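Local coordinates for protein BtGH115A (Bacteroides thetaiotaomicron, PDB 5BY3) that probably hydrolyses 4-O-methyl-alpha-glucuronic acid linkages in decorated arabinogalactans, acting as a family GH115 glycoside hydrolase, at residues L44-L47 / S48-L51; E122-L126 / L127-P131. All coordinates share one frame; numbering follows the deposited sequence.

Contact 1: residues L44-L47 / S48-L51; sequences LDLL and SRDL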
ATOM      1  N   LEU A  44      10.878 -22.475  10.555  1.00 48.62           N
ATOM      2  CA  LEU A  44      10.609 -23.770  11.095  1.00 53.23           C
ATOM      3  C   LEU A  44       9.706 -23.702  12.331  1.00 49.30           C
ATOM      4  O   LEU A  44       8.699 -24.393  12.370  1.00 44.07           O
ATOM      5  CB  LEU A  44      11.906 -24.508  11.378  1.00 55.28           C
ATOM      6  CG  LEU A  44      12.349 -25.322  10.166  1.00 57.21           C
ATOM      7  CD1 LEU A  44      13.597 -26.106  10.533  1.00 57.37           C
ATOM      8  CD2 LEU A  44      11.262 -26.267   9.711  1.00 57.14           C
ATOM      9  N   ASP A  45      10.051 -22.851  13.300  1.00 48.91           N
ATOM     10  CA  ASP A  45       9.197 -22.626  14.476  1.00 53.78           C
ATOM     11  C   ASP A  45       7.760 -22.258  14.070  1.00 51.09           C
ATOM     12  O   ASP A  45       6.781 -22.829  14.604  1.00 54.10           O
ATOM     13  CB  ASP A  45       9.792 -21.554  15.410  1.00 54.85           C
ATOM     14  CG  ASP A  45      10.995 -22.047  16.217  1.00 59.98           C
ATOM     15  OD1 ASP A  45      11.403 -23.229  16.111  1.00 63.90           O
ATOM     16  OD2 ASP A  45      11.545 -21.231  16.983  1.00 65.48           O
ATOM     17  N   LEU A  46       7.650 -21.342  13.103  1.00 46.97           N
ATOM     18  CA  LEU A  46       6.368 -20.883  12.604  1.00 45.81           C
ATOM     19  C   LEU A  46       5.592 -22.020  11.972  1.00 44.28           C
ATOM     20  O   LEU A  46       4.405 -22.102  12.170  1.00 47.87           O
ATOM     21  CB  LEU A  46       6.532 -19.772  11.576  1.00 48.53           C
ATOM     22  CG  LEU A  46       6.377 -18.338  12.049  1.00 52.54           C
ATOM     23  CD1 LEU A  46       6.471 -17.407  10.845  1.00 46.97           C
ATOM     24  CD2 LEU A  46       5.075 -18.137  12.828  1.00 49.52           C
ATOM     25  N   LEU A  47       6.265 -22.906  11.242  1.00 41.83           N
ATOM     26  CA  LEU A  47       5.572 -24.049  10.626  1.00 41.79           C
ATOM     27  C   LEU A  47       5.066 -25.035  11.675  1.00 42.07           C
ATOM     28  O   LEU A  47       3.961 -25.581  11.557  1.00 45.18           O
ATOM     29  CB  LEU A  47       6.444 -24.751   9.575  1.00 36.37           C
ATOM     30  CG  LEU A  47       5.876 -25.991   8.888  1.00 38.62           C
ATOM     31  CD1 LEU A  47       4.745 -25.702   7.925  1.00 38.65           C
ATOM     32  CD2 LEU A  47       6.968 -26.707   8.138  1.00 42.53           C
ATOM     33  N   SER A  48       5.882 -25.244  12.694  1.00 36.69           N
ATOM     34  CA  SER A  48       5.596 -26.197  13.740  1.00 39.93           C
ATOM     35  C   SER A  48       4.376 -25.729  14.458  1.00 41.38           C
ATOM     36  O   SER A  48       3.467 -26.521  14.726  1.00 46.21           O
ATOM     37  CB  SER A  48       6.756 -26.288  14.727  1.00 38.93           C
ATOM     38  OG  SER A  48       7.909 -26.570  14.003  1.00 46.08           O
ATOM     39  N   ARG A  49       4.365 -24.431  14.755  1.00 42.28           N
ATOM     40  CA  ARG A  49       3.181 -23.779  15.307  1.00 45.52           C
ATOM     41  C   ARG A  49       1.910 -24.084  14.472  1.00 43.61           C
ATOM     42  O   ARG A  49       0.860 -24.368  15.030  1.00 46.07           O
ATOM     43  CB  ARG A  49       3.450 -22.287  15.424  1.00 45.79           C
ATOM     44  CG  ARG A  49       2.385 -21.528  16.165  1.00 52.72           C
ATOM     45  CD  ARG A  49       2.944 -20.180  16.546  1.00 57.29           C
ATOM     46  NE  ARG A  49       2.428 -19.128  15.694  1.00 57.64           N
ATOM     47  CZ  ARG A  49       2.911 -17.889  15.661  1.00 62.72           C
ATOM     48  NH1 ARG A  49       3.948 -17.531  16.411  1.00 60.82           N
ATOM     49  NH2 ARG A  49       2.349 -16.998  14.860  1.00 69.97           N
ATOM     50  N   ASP A  50       2.054 -24.073  13.142  1.00 43.14           N
ATOM     51  CA  ASP A  50       0.954 -24.304  12.210  1.00 46.10           C
ATOM     52  C   ASP A  50       0.637 -25.768  12.068  1.00 43.88           C
ATOM     53  O   ASP A  50      -0.525 -26.117  11.989  1.00 49.79           O
ATOM     54  CB  ASP A  50       1.243 -23.657  10.842  1.00 46.72           C
ATOM     55  CG  ASP A  50       1.494 -22.159  10.952  1.00 52.53           C
ATOM     56  OD1 ASP A  50       1.139 -21.547  12.009  1.00 54.44           O
ATOM     57  OD2 ASP A  50       2.079 -21.596   9.995  1.00 56.57           O
ATOM     58  N   LEU A  51       1.662 -26.626  12.047  1.00 46.61           N
ATOM     59  CA  LEU A  51       1.483 -28.084  12.112  1.00 44.16           C
ATOM     60  C   LEU A  51       0.654 -28.555  13.331  1.00 45.67           C
ATOM     61  O   LEU A  51      -0.226 -29.402  13.184  1.00 49.79           O
ATOM     62  CB  LEU A  51       2.852 -28.790  12.079  1.00 43.40           C
ATOM     63  CG  LEU A  51       3.431 -28.971  10.671  1.00 43.92           C
ATOM     64  CD1 LEU A  51       4.939 -29.079  10.774  1.00 42.65           C
ATOM     65  CD2 LEU A  51       2.857 -30.157   9.924  1.00 36.42           C
TER
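Ser48 returns to Leu44, one helical turn earlier, with two donors. Its N reaches Leu44 O at 3.0 Å, nearly in line with the carbonyl, while its hydroxyl OG, held beside its own backbone N (chi1 -54°), comes to the same oxygen from above the carbonyl plane at 2.8 Å. With an alanine in place of Ser48 the hydroxyl is gone, and Leu44 O would probably be left with the backbone N-H as its one donor from this turn. On another side of the helix Leu46 and Arg49 run alongside each other. The Arg49 chain leaves its CA with CG anti to the backbone N and bends at chi3 (104°), which brings the guanidinium flat against Leu46: methyl CD2 sits over the centre of one face, 3.6 Å from Arg49 CZ. The charge itself is met elsewhere, by Glu201 and Glu133. The buried carboxylate of Asp50 has OD2 only 3.2 Å from Leu46 O, two acceptors close together, and Arg205 and Ser124 supply its partners. Leu47 CG lies 3.7 Å from Leu51 CD1; Leu47 also packs on helix 113-126 and Leu51 on strand 28-31. Such i to i+4 backbone bonds mark an alpha helix, here 38-55, linking parallel strands 28-31 and 59-62 in a beta-alpha-beta unit.

Contact 2: residues E122-L126 / L127-P131; sequences EISRL and LGVSP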
ATOM      1  N   GLU A 122       5.647 -21.890   2.640  1.00 45.75           N
ATOM      2  CA  GLU A 122       4.730 -22.262   1.566  1.00 43.35           C
ATOM      3  C   GLU A 122       3.893 -23.444   2.012  1.00 44.56           C
ATOM      4  O   GLU A 122       2.718 -23.589   1.614  1.00 47.47           O
ATOM      5  CB  GLU A 122       5.523 -22.634   0.305  1.00 43.52           C
ATOM      6  CG  GLU A 122       4.725 -23.027  -0.925  1.00 49.25           C
ATOM      7  CD  GLU A 122       3.619 -22.045  -1.307  1.00 55.59           C
ATOM      8  OE1 GLU A 122       3.819 -20.793  -1.287  1.00 65.27           O
ATOM      9  OE2 GLU A 122       2.537 -22.554  -1.668  1.00 59.18           O
ATOM     10  N   ILE A 123       4.515 -24.291   2.825  1.00 41.45           N
ATOM     11  CA  ILE A 123       3.894 -25.510   3.337  1.00 44.48           C
ATOM     12  C   ILE A 123       2.833 -25.060   4.303  1.00 43.15           C
ATOM     13  O   ILE A 123       1.756 -25.632   4.339  1.00 39.31           O
ATOM     14  CB  ILE A 123       4.917 -26.418   4.040  1.00 46.61           C
ATOM     15  CG1 ILE A 123       5.995 -26.827   3.024  1.00 44.77           C
ATOM     16  CG2 ILE A 123       4.239 -27.617   4.724  1.00 42.09           C
ATOM     17  CD1 ILE A 123       7.030 -27.762   3.604  1.00 53.03           C
ATOM     18  N   SER A 124       3.134 -23.977   5.023  1.00 46.43           N
ATOM     19  CA  SER A 124       2.197 -23.381   5.944  1.00 42.72           C
ATOM     20  C   SER A 124       0.962 -22.781   5.210  1.00 47.66           C
ATOM     21  O   SER A 124      -0.175 -22.974   5.663  1.00 51.05           O
ATOM     22  CB  SER A 124       2.948 -22.432   6.851  1.00 41.31           C
ATOM     23  OG  SER A 124       2.134 -21.347   7.217  1.00 55.41           O
ATOM     24  N   ARG A 125       1.174 -22.114   4.070  1.00 44.74           N
ATOM     25  CA  ARG A 125       0.066 -21.687   3.175  1.00 48.57           C
ATOM     26  C   ARG A 125      -0.795 -22.854   2.649  1.00 48.67           C
ATOM     27  O   ARG A 125      -2.035 -22.737   2.590  1.00 46.15           O
ATOM     28  CB  ARG A 125       0.576 -20.828   1.994  1.00 48.50           C
ATOM     29  CG  ARG A 125       0.938 -19.391   2.381  1.00 46.84           C
ATOM     30  CD  ARG A 125       2.003 -18.760   1.469  1.00 48.31           C
ATOM     31  NE  ARG A 125       2.072 -17.296   1.635  1.00 59.96           N
ATOM     32  CZ  ARG A 125       1.190 -16.401   1.140  1.00 62.19           C
ATOM     33  NH1 ARG A 125       0.133 -16.763   0.393  1.00 56.41           N
ATOM     34  NH2 ARG A 125       1.371 -15.110   1.387  1.00 58.05           N
ATOM     35  N   LEU A 126      -0.128 -23.952   2.264  1.00 44.47           N
ATOM     36  CA  LEU A 126      -0.757 -25.192   1.783  1.00 39.18           C
ATOM     37  C   LEU A 126      -1.656 -25.847   2.862  1.00 42.95           C
ATOM     38  O   LEU A 126      -2.650 -26.508   2.574  1.00 43.41           O
ATOM     39  CB  LEU A 126       0.342 -26.187   1.375  1.00 36.68           C
ATOM     40  CG  LEU A 126       1.123 -25.912   0.089  1.00 38.56           C
ATOM     41  CD1 LEU A 126       2.166 -26.962  -0.096  1.00 34.00           C
ATOM     42  CD2 LEU A 126       0.226 -25.867  -1.143  1.00 35.99           C
ATOM     43  N   LEU A 127      -1.263 -25.696   4.113  1.00 41.36           N
ATOM     44  CA  LEU A 127      -2.043 -26.193   5.196  1.00 44.35           C
ATOM     45  C   LEU A 127      -3.259 -25.275   5.450  1.00 52.36           C
ATOM     46  O   LEU A 127      -4.081 -25.553   6.330  1.00 54.42           O
ATOM     47  CB  LEU A 127      -1.170 -26.315   6.429  1.00 39.48           C
ATOM     48  CG  LEU A 127      -0.055 -27.337   6.332  1.00 41.09           C
ATOM     49  CD1 LEU A 127       0.773 -27.184   7.575  1.00 45.94           C
ATOM     50  CD2 LEU A 127      -0.583 -28.763   6.256  1.00 44.83           C
ATOM     51  N   GLY A 128      -3.374 -24.201   4.667  1.00 45.23           N
ATOM     52  CA  GLY A 128      -4.513 -23.331   4.774  1.00 44.32           C
ATOM     53  C   GLY A 128      -4.378 -22.294   5.865  1.00 47.78           C
ATOM     54  O   GLY A 128      -5.395 -21.796   6.360  1.00 51.81           O
ATOM     55  N   VAL A 129      -3.138 -21.938   6.217  1.00 46.14           N
ATOM     56  CA  VAL A 129      -2.879 -20.893   7.220  1.00 44.84           C
ATOM     57  C   VAL A 129      -2.698 -19.515   6.555  1.00 47.30           C
ATOM     58  O   VAL A 129      -1.758 -19.305   5.794  1.00 50.01           O
ATOM     59  CB  VAL A 129      -1.665 -21.251   8.124  1.00 45.16           C
ATOM     60  CG1 VAL A 129      -1.490 -20.254   9.259  1.00 42.29           C
ATOM     61  CG2 VAL A 129      -1.802 -22.664   8.682  1.00 42.46           C
ATOM     62  N   SER A 130      -3.627 -18.596   6.832  1.00 44.27           N
ATOM     63  CA  SER A 130      -3.572 -17.219   6.349  1.00 42.01           C
ATOM     64  C   SER A 130      -2.389 -16.447   6.982  1.00 44.73           C
ATOM     65  O   SER A 130      -2.064 -16.667   8.162  1.00 39.18           O
ATOM     66  CB  SER A 130      -4.903 -16.523   6.693  1.00 42.13           C
ATOM     67  OG  SER A 130      -4.809 -15.105   6.795  1.00 41.03           O
ATOM     68  N   PRO A 131      -1.752 -15.529   6.210  1.00 45.28           N
ATOM     69  CA  PRO A 131      -0.892 -14.484   6.805  1.00 45.00           C
ATOM     70  C   PRO A 131      -1.489 -13.761   8.028  1.00 43.96           C
ATOM     71  O   PRO A 131      -0.737 -13.329   8.908  1.00 46.75           O
ATOM     72  CB  PRO A 131      -0.732 -13.473   5.658  1.00 41.92           C
ATOM     73  CG  PRO A 131      -0.741 -14.341   4.435  1.00 45.50           C
ATOM     74  CD  PRO A 131      -1.672 -15.506   4.729  1.00 43.04           C
TER
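Val129 and Gly128 bond back to Ser124 and Arg125 in a Schellman motif that closes helix 113-126. Val129 N reaches Ser124 O at 3.2 Å, and Gly128 N takes Arg125 O at 2.9 Å from well above the carbonyl plane. The reversal needs the positive phi of Gly128 (84°), where a CB would be forced against the carbonyl oxygen of Leu127. Packing is closest on the buried side. Val129 has CG2 beside its own backbone N, which sets that methyl 3.4 Å from Ser124 O, next to the bond made by its amide. Leu127 is folded back similarly: its N bonds to Ile123 O at 3.0 Å and its CG lies 3.2 Å from the same oxygen, while its side chain also meets Phe146 of strand 145-148. The other side is looser. Gly128 is exposed, and the side chain of the partly exposed Arg125 meets 127-131 only at Pro131. Its chain runs out extended from CG to NE, crosses the Pro131 ring at about a right angle, and NH2 hydrogen-bonds to Arg205 O. At this meeting Arg125 NH2 stands 3.8 Å from Pro131 CG, obliquely to the guanidinium plane.

How the contacts relate
Contacts 1 and 2 sit on neighbouring helices, 38-55 and 113-126, with centres about 10 Å apart, and each is mostly buried with a single exposed residue. They differ in place: contact 1 is mid-helix, so regular turns set its bonds, whereas contact 2 is a helix end, where backbone capping replaces those turns and the chain leaves for the loop. The helices pack directly, Leu47 CD1 lying 3.8 Å from Ile123 CG2, and the loop after the second helix joins in, with Asp50 CB 3.9 Å from Val129 CG2. Amid this apolar seam Asp50 OD2 and Ser124 OG, 2.8 Å apart, probably share a hydrogen bond. Arg205 reaches both contacts, through Asp50 and Arg125.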